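Long-range contacts in lysyl oxidase (Pichia pastoris, PDB 1W7C), which probably oxidises primary amines, including peptidyl lysine side chains, to aldehydes with copper and a topaquinone cofactor, as in other copper amine oxidases: residues A379-T384 against R395-C400; F367-G372 against R430-I435; D374-A379 against C400-Q405; N19-L24 against G308-W313. All coordinates share one frame; numbering follows the deposited sequence.

Overall arrangement
Interactions 1, 2 and 3 cluster around strand 391-405 in the copper amine oxidase enzyme domain. Interactions 1 and 3 share Ala379 and Cys400 and have centres about 11 Å apart; interaction 2 lies with its centre about 9 Å from that of interaction 1, and backbone bonds from Leu369 to Leu397 and from Arg430 to Cys400 tie them together. Interaction 4 brings the N-terminal part of the chain to strand 307-314, where Thr311 OG1 lies 2.8 Å from Tyr399 OH of interaction 1. Interaction 2 lies toward the catalytic centre: the Thr434 side chain is about 13 Å from copper, and that of Phe431 about 10 Å from that of Asp358, the predicted proton acceptor.

Interaction 1. Residues A379-T384 against R395-C400; sequences AGYFTT and RTLSYC. With NAG (2-acetamido-2-deoxy-beta-D-glucopyranose), chain T.
Phe382 and Tyr399 face each other in an antiparallel beta hairpin whose strands, 380-388 and 391-405, are put out of step by a classic beta bulge. Phe382 N donates to Tyr399 O (3.0 Å), while Phe382 O receives Ser398 N at 2.9 Å and, weakly, Tyr399 N. Beyond the bulge, Thr384 and Arg395 form a hydrogen-bonded pair, with Arg395 N to Thr384 O at 2.8 Å.

Among the aromatic contacts, Phe382 CB sits over one face of the Tyr399 ring, 3.5 Å from its centroid. The two rings are nearly parallel but slid apart, and Thr384 CG2 meets the Tyr399 edge in its plane. An alanine in place of Tyr399 would probably leave Phe382 CB and Thr384 CG2 without their aromatic neighbour and Glu300 and Thr311 without the hydroxyl they bond. Tyr381, on the other side of the sheet, takes Leu397 CG off-centre against its ring and touches Cys400 CB.

One water joins Thr383 OG1 to Leu397 N; another joins Thr384 OG1 to Arg395 NH1, which also bonds Thr386 OG1. Thr383 CG2 lies 3.6 Å from O5 of the NAG on Asn394. In the conformer described, Ser398 OG (anti to N, chi1 179°) and Thr384 OG1 hydrogen-bond at 2.7 Å.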
# COMPACT_ATOMS: atom_id res chain seq x y z
N ALA A 379 20.22 -12.06 -1.79
CA ALA A 379 20.68 -10.69 -2.06
C ALA A 379 22.18 -10.65 -2.34
O ALA A 379 22.93 -11.45 -1.80
CB ALA A 379 20.40 -9.78 -0.90
N GLY A 380 22.59 -9.69 -3.15
CA GLY A 380 23.97 -9.29 -3.24
C GLY A 380 24.17 -7.98 -2.46
O GLY A 380 23.30 -7.14 -2.40
N TYR A 381 25.37 -7.85 -1.88
CA TYR A 381 25.68 -6.72 -1.01
C TYR A 381 26.81 -5.87 -1.56
O TYR A 381 27.75 -6.38 -2.21
CB TYR A 381 26.11 -7.25 0.37
CG TYR A 381 24.98 -7.80 1.15
CD1 TYR A 381 24.69 -9.13 1.11
CD2 TYR A 381 24.13 -6.97 1.87
CE1 TYR A 381 23.62 -9.66 1.78
CE2 TYR A 381 23.07 -7.46 2.55
CZ TYR A 381 22.80 -8.81 2.51
OH TYR A 381 21.72 -9.32 3.17
N PHE A 382 26.72 -4.57 -1.27
CA PHE A 382 27.64 -3.56 -1.80
C PHE A 382 28.23 -2.68 -0.73
O PHE A 382 27.57 -2.36 0.25
CB PHE A 382 26.91 -2.74 -2.90
CG PHE A 382 26.58 -3.61 -4.08
CD1 PHE A 382 25.42 -4.36 -4.09
CD2 PHE A 382 27.53 -3.84 -5.08
CE1 PHE A 382 25.19 -5.29 -5.10
CE2 PHE A 382 27.30 -4.75 -6.09
CZ PHE A 382 26.12 -5.46 -6.12
N THR A 383 29.49 -2.34 -0.93
CA THR A 383 30.28 -1.54 -0.02
C THR A 383 30.27 -0.10 -0.50
O THR A 383 30.44 0.18 -1.70
CB THR A 383 31.73 -2.08 -0.03
OG1 THR A 383 31.74 -3.42 0.44
CG2 THR A 383 32.60 -1.28 0.91
N THR A 384 30.09 0.82 0.45
CA THR A 384 30.15 2.24 0.20
C THR A 384 31.08 2.89 1.22
O THR A 384 31.57 2.23 2.10
CB THR A 384 28.75 2.90 0.29
OG1 THR A 384 28.23 2.70 1.62
CG2 THR A 384 27.80 2.24 -0.70
N ARG A 395 32.14 0.85 4.51
CA ARG A 395 30.98 0.16 5.05
C ARG A 395 30.56 -0.97 4.15
O ARG A 395 29.98 -0.77 3.10
CB ARG A 395 29.81 1.14 5.20
CG ARG A 395 29.86 1.96 6.41
CD ARG A 395 28.60 2.77 6.70
NE ARG A 395 28.93 3.72 7.74
CZ ARG A 395 29.66 4.80 7.55
NH1 ARG A 395 29.99 5.17 6.32
NH2 ARG A 395 29.96 5.57 8.59
N THR A 396 30.90 -2.18 4.56
CA THR A 396 30.47 -3.36 3.83
C THR A 396 29.00 -3.60 4.19
O THR A 396 28.45 -3.07 5.17
CB THR A 396 31.31 -4.58 4.16
OG1 THR A 396 31.13 -4.90 5.53
CG2 THR A 396 32.81 -4.25 3.96
N LEU A 397 28.36 -4.37 3.33
CA LEU A 397 26.95 -4.71 3.51
C LEU A 397 26.09 -3.45 3.69
O LEU A 397 25.13 -3.41 4.46
CB LEU A 397 26.77 -5.72 4.64
CG LEU A 397 27.14 -7.21 4.35
CD1 LEU A 397 28.41 -7.50 3.57
CD2 LEU A 397 27.06 -7.94 5.65
N SER A 398 26.43 -2.40 2.94
CA SER A 398 25.79 -1.10 3.06
C SER A 398 24.42 -1.02 2.37
O SER A 398 23.50 -0.40 2.90
CB SER A 398 26.71 -0.03 2.46
OG SER A 398 26.14 1.25 2.53
N TYR A 399 24.30 -1.63 1.21
CA TYR A 399 23.02 -1.80 0.56
C TYR A 399 22.97 -3.15 -0.08
O TYR A 399 24.00 -3.78 -0.31
CB TYR A 399 22.69 -0.65 -0.39
CG TYR A 399 23.54 -0.53 -1.65
CD1 TYR A 399 23.16 -1.13 -2.82
CD2 TYR A 399 24.68 0.24 -1.65
CE1 TYR A 399 23.89 -0.96 -3.99
CE2 TYR A 399 25.43 0.43 -2.82
CZ TYR A 399 25.03 -0.18 -3.99
OH TYR A 399 25.74 -0.01 -5.16
N CYS A 400 21.77 -3.64 -0.33
CA CYS A 400 21.59 -4.95 -0.95
C CYS A 400 20.69 -4.84 -2.16
O CYS A 400 19.85 -3.91 -2.25
CB CYS A 400 21.02 -6.00 0.03
SG CYS A 400 19.27 -5.72 0.43
C1 NAG T . 36.39 -1.25 1.26
C2 NAG T . 37.90 -1.34 0.96
C3 NAG T . 38.16 -2.12 -0.32
C4 NAG T . 37.50 -3.49 -0.23
C5 NAG T . 36.02 -3.33 0.18
C6 NAG T . 35.36 -4.70 0.39
C7 NAG T . 39.52 0.31 1.70
C8 NAG T . 40.48 1.32 1.16
N2 NAG T . 38.52 -0.03 0.88
O3 NAG T . 39.55 -2.30 -0.54
O4 NAG T . 37.65 -4.17 -1.46
O5 NAG T . 35.94 -2.60 1.38
O6 NAG T . 35.89 -5.29 1.55
O7 NAG T . 39.67 -0.15 2.83
O HOH W 1 29.63 -5.22 0.88
O HOH W 2 29.25 4.25 3.75

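Interaction 2. Residues F367-G372 against R430-I435; sequences FSLVPG and RFISTI
Phe367 and Leu369 bring an irregular loop alongside the end of strand 418-433, with the backbones held apart: the CA atoms of Phe367 and Ser433 are 6.9 Å from each other, and no direct hydrogen bond crosses between 367-372 and 430-435. Waters bridge the backbones instead. One accepts from Phe367 N and Thr434 N and donates to Ile432 O at 2.8 Å; two more lie within hydrogen-bonding distance of both Phe367 O and Ile432 O.

Leu369, its CG anti to the carbonyl carbon (chi1 -66°), reaches across from that branch with both methyls: CD2 packs 3.8 Å from Ile432 CG1 and also touches Ile432 CD1, while CD1 approaches Arg430 O. In the conformer described, the Phe367 ring turns its edge to Thr434, CE1 lying 3.8 Å from Thr434 O, near the ring plane, and CD1 resting 4.0 Å from Thr434 CB. The Thr434 hydroxyl bonds Asp439, and Arg430 is held by Asn441 and by the Asp407 carbonyl of the second subunit. Phe367 also packs on Thr414 of that subunit. This is a water-bridged loop against a strand end at the dimer interface of the enzyme domain, with 430-435 leading into the topaquinone position, Tyr438.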
# COMPACT_ATOMS: atom_id res chain seq x y z
N PHE A 367 24.95 1.55 9.92
CA PHE A 367 25.43 0.19 10.14
C PHE A 367 25.22 -0.70 8.93
O PHE A 367 24.45 -0.38 8.04
CB PHE A 367 24.68 -0.47 11.30
CG PHE A 367 24.78 0.25 12.62
CD1 PHE A 367 23.87 1.24 12.96
CD2 PHE A 367 25.73 -0.15 13.56
CE1 PHE A 367 23.93 1.86 14.19
CE2 PHE A 367 25.80 0.47 14.81
CZ PHE A 367 24.89 1.47 15.13
N SER A 368 25.87 -1.86 8.95
CA SER A 368 25.68 -2.89 7.92
C SER A 368 24.29 -3.54 8.04
O SER A 368 23.68 -3.55 9.12
CB SER A 368 26.75 -3.98 8.08
OG SER A 368 28.04 -3.48 7.86
N LEU A 369 23.85 -4.13 6.94
CA LEU A 369 22.66 -4.99 6.87
C LEU A 369 22.99 -6.37 7.45
O LEU A 369 24.08 -6.89 7.27
CB LEU A 369 22.21 -5.14 5.41
CG LEU A 369 21.70 -3.88 4.76
CD1 LEU A 369 21.77 -3.99 3.25
CD2 LEU A 369 20.32 -3.59 5.21
N VAL A 370 22.00 -6.97 8.11
CA VAL A 370 22.10 -8.34 8.67
C VAL A 370 21.67 -9.32 7.60
O VAL A 370 20.49 -9.37 7.25
CB VAL A 370 21.24 -8.50 9.90
CG1 VAL A 370 21.34 -9.91 10.42
CG2 VAL A 370 21.65 -7.42 10.99
N PRO A 371 22.60 -10.11 7.07
CA PRO A 371 22.25 -11.07 6.03
C PRO A 371 21.13 -12.02 6.46
O PRO A 371 21.04 -12.40 7.63
CB PRO A 371 23.57 -11.87 5.82
CG PRO A 371 24.63 -10.89 6.20
CD PRO A 371 24.05 -10.16 7.37
N GLY A 372 20.29 -12.39 5.49
CA GLY A 372 19.21 -13.34 5.68
C GLY A 372 17.97 -12.74 6.30
O GLY A 372 16.87 -13.24 6.04
N ARG A 430 17.65 -2.14 -1.28
CA ARG A 430 17.37 -1.71 0.09
C ARG A 430 18.61 -1.20 0.82
O ARG A 430 19.71 -1.73 0.63
CB ARG A 430 16.81 -2.88 0.90
CG ARG A 430 16.80 -2.70 2.40
CD ARG A 430 16.12 -3.84 3.15
NE ARG A 430 14.67 -3.80 2.94
CZ ARG A 430 13.92 -4.80 2.55
NH1 ARG A 430 14.44 -6.00 2.34
NH2 ARG A 430 12.63 -4.61 2.38
N PHE A 431 18.40 -0.19 1.67
CA PHE A 431 19.34 0.01 2.77
C PHE A 431 18.54 0.38 4.00
O PHE A 431 17.37 0.78 3.89
CB PHE A 431 20.48 1.00 2.45
CG PHE A 431 20.13 2.44 2.61
CD1 PHE A 431 19.43 3.10 1.63
CD2 PHE A 431 20.54 3.14 3.73
CE1 PHE A 431 19.14 4.44 1.77
CE2 PHE A 431 20.25 4.50 3.85
CZ PHE A 431 19.55 5.13 2.91
N ILE A 432 19.17 0.20 5.15
CA ILE A 432 18.52 0.50 6.42
C ILE A 432 19.44 1.42 7.21
O ILE A 432 20.63 1.14 7.39
CB ILE A 432 18.29 -0.84 7.21
CG1 ILE A 432 17.24 -1.67 6.47
CG2 ILE A 432 17.84 -0.47 8.62
CD1 ILE A 432 16.99 -3.06 7.09
N SER A 433 18.89 2.54 7.64
CA SER A 433 19.59 3.49 8.48
C SER A 433 19.02 3.49 9.89
O SER A 433 17.89 3.93 10.12
CB SER A 433 19.44 4.89 7.84
OG SER A 433 20.28 5.81 8.50
N THR A 434 19.82 2.99 10.83
CA THR A 434 19.48 3.06 12.23
C THR A 434 20.15 4.29 12.80
O THR A 434 21.37 4.37 12.90
CB THR A 434 19.95 1.82 13.00
OG1 THR A 434 19.40 0.62 12.41
CG2 THR A 434 19.46 1.93 14.43
N ILE A 435 19.33 5.30 13.10
CA ILE A 435 19.79 6.59 13.61
C ILE A 435 19.33 6.70 15.04
O ILE A 435 18.18 7.05 15.33
CB ILE A 435 19.24 7.75 12.76
CG1 ILE A 435 19.55 7.48 11.26
CG2 ILE A 435 19.87 9.06 13.21
CD1 ILE A 435 19.03 8.57 10.33
O HOH W 3 22.04 1.29 9.85
O HOH W 4 21.90 -1.37 7.54
O HOH W 5 23.56 1.74 6.62

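Interaction 3. Residues D374-A379 against C400-Q405; sequences DCPSTA and CVFENQ. Unlike the reference sequence in segment 374-379: Ser377 (reference Ala).
Glu403 O receives the shortest polar bond of this contact, 2.7 Å from a water that in turn accepts from Thr378 OG1. A second water, bonded to Thr378 O and Glu403 N, makes a second link, so the type I turn from Pro376 to Ala379 is joined to strand 391-405 through solvent, no direct hydrogen bond crossing between the segments. The turn itself is closed by Ala379 N to Pro376 O at 3.0 Å.

A disulfide, Cys375 to Cys400, is the covalent staple between loop and strand. Its sulfurs are bonded at 2.1 Å with a chi3 of -83°, close to the perpendicular twist that disulfides favour. Cys400 SG lies between its own backbone N and carbonyl carbon (chi1 72°), a rotation that turns it to Cys375 SG. At the loop's start, Asp374 forms a salt bridge with Arg412 of the second subunit; Glu403, further along the strand, pairs with Arg292.

Phe402 carries the apolar part. Its CB packs against Ala379 CA and CB, and its ring and Pro376 cross at about a right angle. An alanine in place of Phe402 would probably open a gap beneath Pro376, leaving the proline ring without the aromatic face it rests on. Ala379 CA also makes a CA-H...O contact with Val401 O at 3.2 Å. Pro376 CD stands almost exactly over the Phe402 ring centre, 3.5 Å from the centroid and 2° off the ring normal.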
# COMPACT_ATOMS: atom_id res chain seq x y z
N ASP A 374 17.61 -8.86 7.18
CA ASP A 374 17.34 -7.55 6.62
C ASP A 374 17.05 -7.61 5.12
O ASP A 374 16.29 -6.76 4.62
CB ASP A 374 18.47 -6.56 6.88
CG ASP A 374 18.49 -6.02 8.30
OD1 ASP A 374 17.46 -6.01 9.00
OD2 ASP A 374 19.58 -5.58 8.75
N CYS A 375 17.70 -8.53 4.43
CA CYS A 375 17.49 -8.81 3.02
C CYS A 375 17.40 -10.31 2.87
O CYS A 375 18.01 -11.07 3.67
CB CYS A 375 18.66 -8.29 2.16
SG CYS A 375 18.95 -6.51 2.33
N PRO A 376 16.71 -10.81 1.85
CA PRO A 376 16.73 -12.25 1.60
C PRO A 376 18.14 -12.78 1.33
O PRO A 376 19.08 -12.08 0.95
CB PRO A 376 15.83 -12.42 0.36
CG PRO A 376 15.00 -11.17 0.32
CD PRO A 376 15.86 -10.10 0.88
N SER A 377 18.27 -14.07 1.57
CA SER A 377 19.54 -14.77 1.44
C SER A 377 20.11 -14.74 -0.01
O SER A 377 21.32 -14.88 -0.20
CB SER A 377 19.40 -16.21 1.95
OG SER A 377 19.07 -16.22 3.33
N THR A 378 19.25 -14.46 -0.99
CA THR A 378 19.66 -14.37 -2.40
C THR A 378 20.20 -12.97 -2.74
O THR A 378 20.58 -12.72 -3.89
CB THR A 378 18.48 -14.61 -3.30
OG1 THR A 378 17.42 -13.73 -2.90
CG2 THR A 378 17.94 -16.02 -3.19
N ALA A 379 20.22 -12.06 -1.79
CA ALA A 379 20.68 -10.69 -2.06
C ALA A 379 22.18 -10.65 -2.34
O ALA A 379 22.93 -11.45 -1.80
CB ALA A 379 20.40 -9.78 -0.90
N CYS A 400 21.77 -3.64 -0.33
CA CYS A 400 21.59 -4.95 -0.95
C CYS A 400 20.69 -4.84 -2.16
O CYS A 400 19.85 -3.91 -2.25
CB CYS A 400 21.02 -6.00 0.03
SG CYS A 400 19.27 -5.72 0.43
N VAL A 401 20.87 -5.79 -3.06
CA VAL A 401 20.10 -5.92 -4.27
C VAL A 401 19.58 -7.34 -4.37
O VAL A 401 20.33 -8.29 -4.22
CB VAL A 401 21.00 -5.60 -5.48
CG1 VAL A 401 20.20 -5.72 -6.79
CG2 VAL A 401 21.64 -4.18 -5.32
N PHE A 402 18.28 -7.50 -4.60
CA PHE A 402 17.69 -8.82 -4.71
C PHE A 402 16.48 -8.82 -5.62
O PHE A 402 15.79 -7.81 -5.78
CB PHE A 402 17.31 -9.43 -3.34
CG PHE A 402 16.25 -8.66 -2.57
CD1 PHE A 402 16.61 -7.60 -1.76
CD2 PHE A 402 14.92 -9.05 -2.63
CE1 PHE A 402 15.66 -6.91 -1.02
CE2 PHE A 402 13.95 -8.36 -1.89
CZ PHE A 402 14.33 -7.30 -1.09
N GLU A 403 16.23 -9.98 -6.22
CA GLU A 403 15.03 -10.20 -7.00
C GLU A 403 13.98 -10.90 -6.13
O GLU A 403 14.21 -11.96 -5.58
CB GLU A 403 15.32 -11.03 -8.24
CG GLU A 403 14.12 -11.02 -9.20
CD GLU A 403 14.38 -11.77 -10.50
OE1 GLU A 403 15.05 -12.83 -10.48
OE2 GLU A 403 13.86 -11.29 -11.54
N ASN A 404 12.84 -10.26 -5.95
CA ASN A 404 11.73 -10.89 -5.24
C ASN A 404 10.80 -11.57 -6.22
O ASN A 404 10.77 -11.21 -7.39
CB ASN A 404 10.94 -9.86 -4.41
CG ASN A 404 10.05 -10.51 -3.37
OD1 ASN A 404 10.39 -11.59 -2.82
ND2 ASN A 404 8.90 -9.88 -3.05
N GLN A 405 10.04 -12.56 -5.71
CA GLN A 405 8.84 -13.04 -6.40
C GLN A 405 7.69 -12.49 -5.59
O GLN A 405 7.43 -12.89 -4.46
CB GLN A 405 8.81 -14.57 -6.43
CG GLN A 405 7.66 -15.12 -7.29
CD GLN A 405 7.80 -14.83 -8.76
OE1 GLN A 405 6.95 -14.16 -9.35
NE2 GLN A 405 8.83 -15.42 -9.38
O HOH W 6 18.87 -11.68 -6.02
O HOH W 7 15.95 -14.00 -5.23

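Interaction 4. Residues N19-L24 against G308-W313; sequences NIWTSL and GFYTSW
Trp21 and Tyr310 form the close-packed end of this contact, where the loop 19-24 leans on strand 307-314. Trp21 CZ3 lies over one face of the Tyr310 ring, displaced toward its rim, 3.5 Å from CD1; the planes meet obliquely, at 54°. On the same tyrosine, Asn19 CB approaches CD2 at 3.8 Å as the two side chains run past each other in opposite directions.

Two direct hydrogen bonds lock this part. A chi1 of -173° puts Asn19 CG anti to the backbone N, toward the strand, and ND2 donates to Thr311 O at 2.9 Å, the acceptor almost in the amide plane; ND2 also bonds Glu299 O. Its OD1 takes Trp21 N in an Asx turn, within a type I turn from Asn19 to Thr22. Ser312 OG donates to Trp21 O at 2.7 Å, standing well out of the carbonyl plane.

Toward Ser23 the fit is looser and waters mediate. One joins Thr22 OG1 to Thr311 O, another accepts from both Ser23 N and Trp313 N, and the direct touch is slight, Ser23 CB to Trp313 O at 3.9 Å. Ser23 OG turns instead to Asp385.

Behind the loop, Ile20 and Trp21 rest on helix 65-73, Leu24 packs on strand 53-61, and Trp21 stacks with Tyr322 of strand 318-326, which pairs with strand 307-314.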
# COMPACT_ATOMS: atom_id res chain seq x y z
N ASN A 19 30.56 6.17 -13.71
CA ASN A 19 29.72 6.71 -12.68
C ASN A 19 30.29 8.04 -12.16
O ASN A 19 31.10 8.08 -11.21
CB ASN A 19 29.58 5.68 -11.60
CG ASN A 19 28.56 6.12 -10.52
OD1 ASN A 19 28.26 7.31 -10.31
ND2 ASN A 19 28.03 5.14 -9.82
N ILE A 20 29.86 9.12 -12.79
CA ILE A 20 30.33 10.46 -12.50
C ILE A 20 29.74 11.02 -11.20
O ILE A 20 30.06 12.15 -10.82
CB ILE A 20 30.03 11.40 -13.70
CG1 ILE A 20 28.54 11.36 -14.09
CG2 ILE A 20 30.91 10.99 -14.88
CD1 ILE A 20 28.12 12.45 -15.05
N TRP A 21 28.87 10.24 -10.56
CA TRP A 21 28.25 10.64 -9.31
C TRP A 21 28.86 9.93 -8.11
O TRP A 21 28.41 10.17 -6.99
CB TRP A 21 26.72 10.39 -9.35
CG TRP A 21 26.08 10.92 -10.58
CD1 TRP A 21 25.63 12.18 -10.78
CD2 TRP A 21 25.84 10.22 -11.80
NE1 TRP A 21 25.10 12.32 -12.03
CE2 TRP A 21 25.24 11.13 -12.70
CE3 TRP A 21 26.09 8.91 -12.24
CZ2 TRP A 21 24.82 10.76 -13.96
CZ3 TRP A 21 25.69 8.55 -13.51
CH2 TRP A 21 25.08 9.47 -14.36
N THR A 22 29.84 9.06 -8.34
CA THR A 22 30.28 8.18 -7.28
C THR A 22 31.06 8.93 -6.20
O THR A 22 31.67 9.98 -6.45
CB THR A 22 31.11 7.03 -7.91
OG1 THR A 22 31.17 5.93 -7.01
CG2 THR A 22 32.57 7.46 -8.17
N SER A 23 31.05 8.35 -4.99
CA SER A 23 31.76 8.95 -3.87
C SER A 23 33.24 9.03 -4.16
O SER A 23 33.78 8.32 -5.03
CB SER A 23 31.53 8.15 -2.58
OG SER A 23 32.17 6.88 -2.63
N LEU A 24 33.92 9.91 -3.44
CA LEU A 24 35.36 10.02 -3.59
C LEU A 24 36.08 8.73 -3.21
O LEU A 24 35.72 8.05 -2.25
CB LEU A 24 35.89 11.17 -2.75
CG LEU A 24 35.41 12.57 -3.13
CD1 LEU A 24 35.97 13.55 -2.13
CD2 LEU A 24 35.81 12.93 -4.57
N GLY A 308 18.22 -0.08 -16.24
CA GLY A 308 19.59 0.23 -15.91
C GLY A 308 19.64 1.47 -15.02
O GLY A 308 18.78 2.35 -15.13
N PHE A 309 20.66 1.56 -14.17
CA PHE A 309 20.87 2.73 -13.31
C PHE A 309 22.21 2.65 -12.62
O PHE A 309 22.77 1.58 -12.49
CB PHE A 309 19.74 2.94 -12.27
CG PHE A 309 19.50 1.76 -11.36
CD1 PHE A 309 18.52 0.84 -11.68
CD2 PHE A 309 20.31 1.52 -10.24
CE1 PHE A 309 18.31 -0.28 -10.87
CE2 PHE A 309 20.09 0.41 -9.42
CZ PHE A 309 19.10 -0.49 -9.75
N TYR A 310 22.68 3.80 -12.15
CA TYR A 310 23.84 3.90 -11.29
C TYR A 310 23.40 4.27 -9.91
O TYR A 310 22.44 5.01 -9.71
CB TYR A 310 24.79 5.00 -11.79
CG TYR A 310 25.29 4.84 -13.20
CD1 TYR A 310 24.53 5.29 -14.27
CD2 TYR A 310 26.55 4.34 -13.47
CE1 TYR A 310 25.00 5.15 -15.58
CE2 TYR A 310 27.01 4.21 -14.79
CZ TYR A 310 26.24 4.64 -15.82
OH TYR A 310 26.70 4.50 -17.12
N THR A 311 24.15 3.78 -8.91
CA THR A 311 23.93 4.22 -7.53
C THR A 311 25.10 5.08 -7.04
O THR A 311 26.21 5.03 -7.56
CB THR A 311 23.79 3.04 -6.54
OG1 THR A 311 25.03 2.36 -6.48
CG2 THR A 311 22.69 2.05 -6.97
N SER A 312 24.79 5.92 -6.09
CA SER A 312 25.74 6.77 -5.41
C SER A 312 25.39 6.80 -3.95
O SER A 312 24.24 6.62 -3.58
CB SER A 312 25.70 8.19 -6.01
OG SER A 312 26.65 9.01 -5.36
N TRP A 313 26.39 7.09 -3.11
CA TRP A 313 26.21 7.09 -1.66
C TRP A 313 26.78 8.35 -1.05
O TRP A 313 27.92 8.75 -1.36
CB TRP A 313 26.95 5.88 -1.07
CG TRP A 313 26.62 5.66 0.37
CD1 TRP A 313 27.27 6.20 1.46
CD2 TRP A 313 25.58 4.84 0.89
NE1 TRP A 313 26.67 5.76 2.62
CE2 TRP A 313 25.63 4.93 2.29
CE3 TRP A 313 24.60 4.01 0.30
CZ2 TRP A 313 24.76 4.22 3.12
CZ3 TRP A 313 23.75 3.29 1.14
CH2 TRP A 313 23.82 3.42 2.52
O HOH W 8 28.78 4.79 -6.43
O HOH W 9 29.13 6.28 -4.13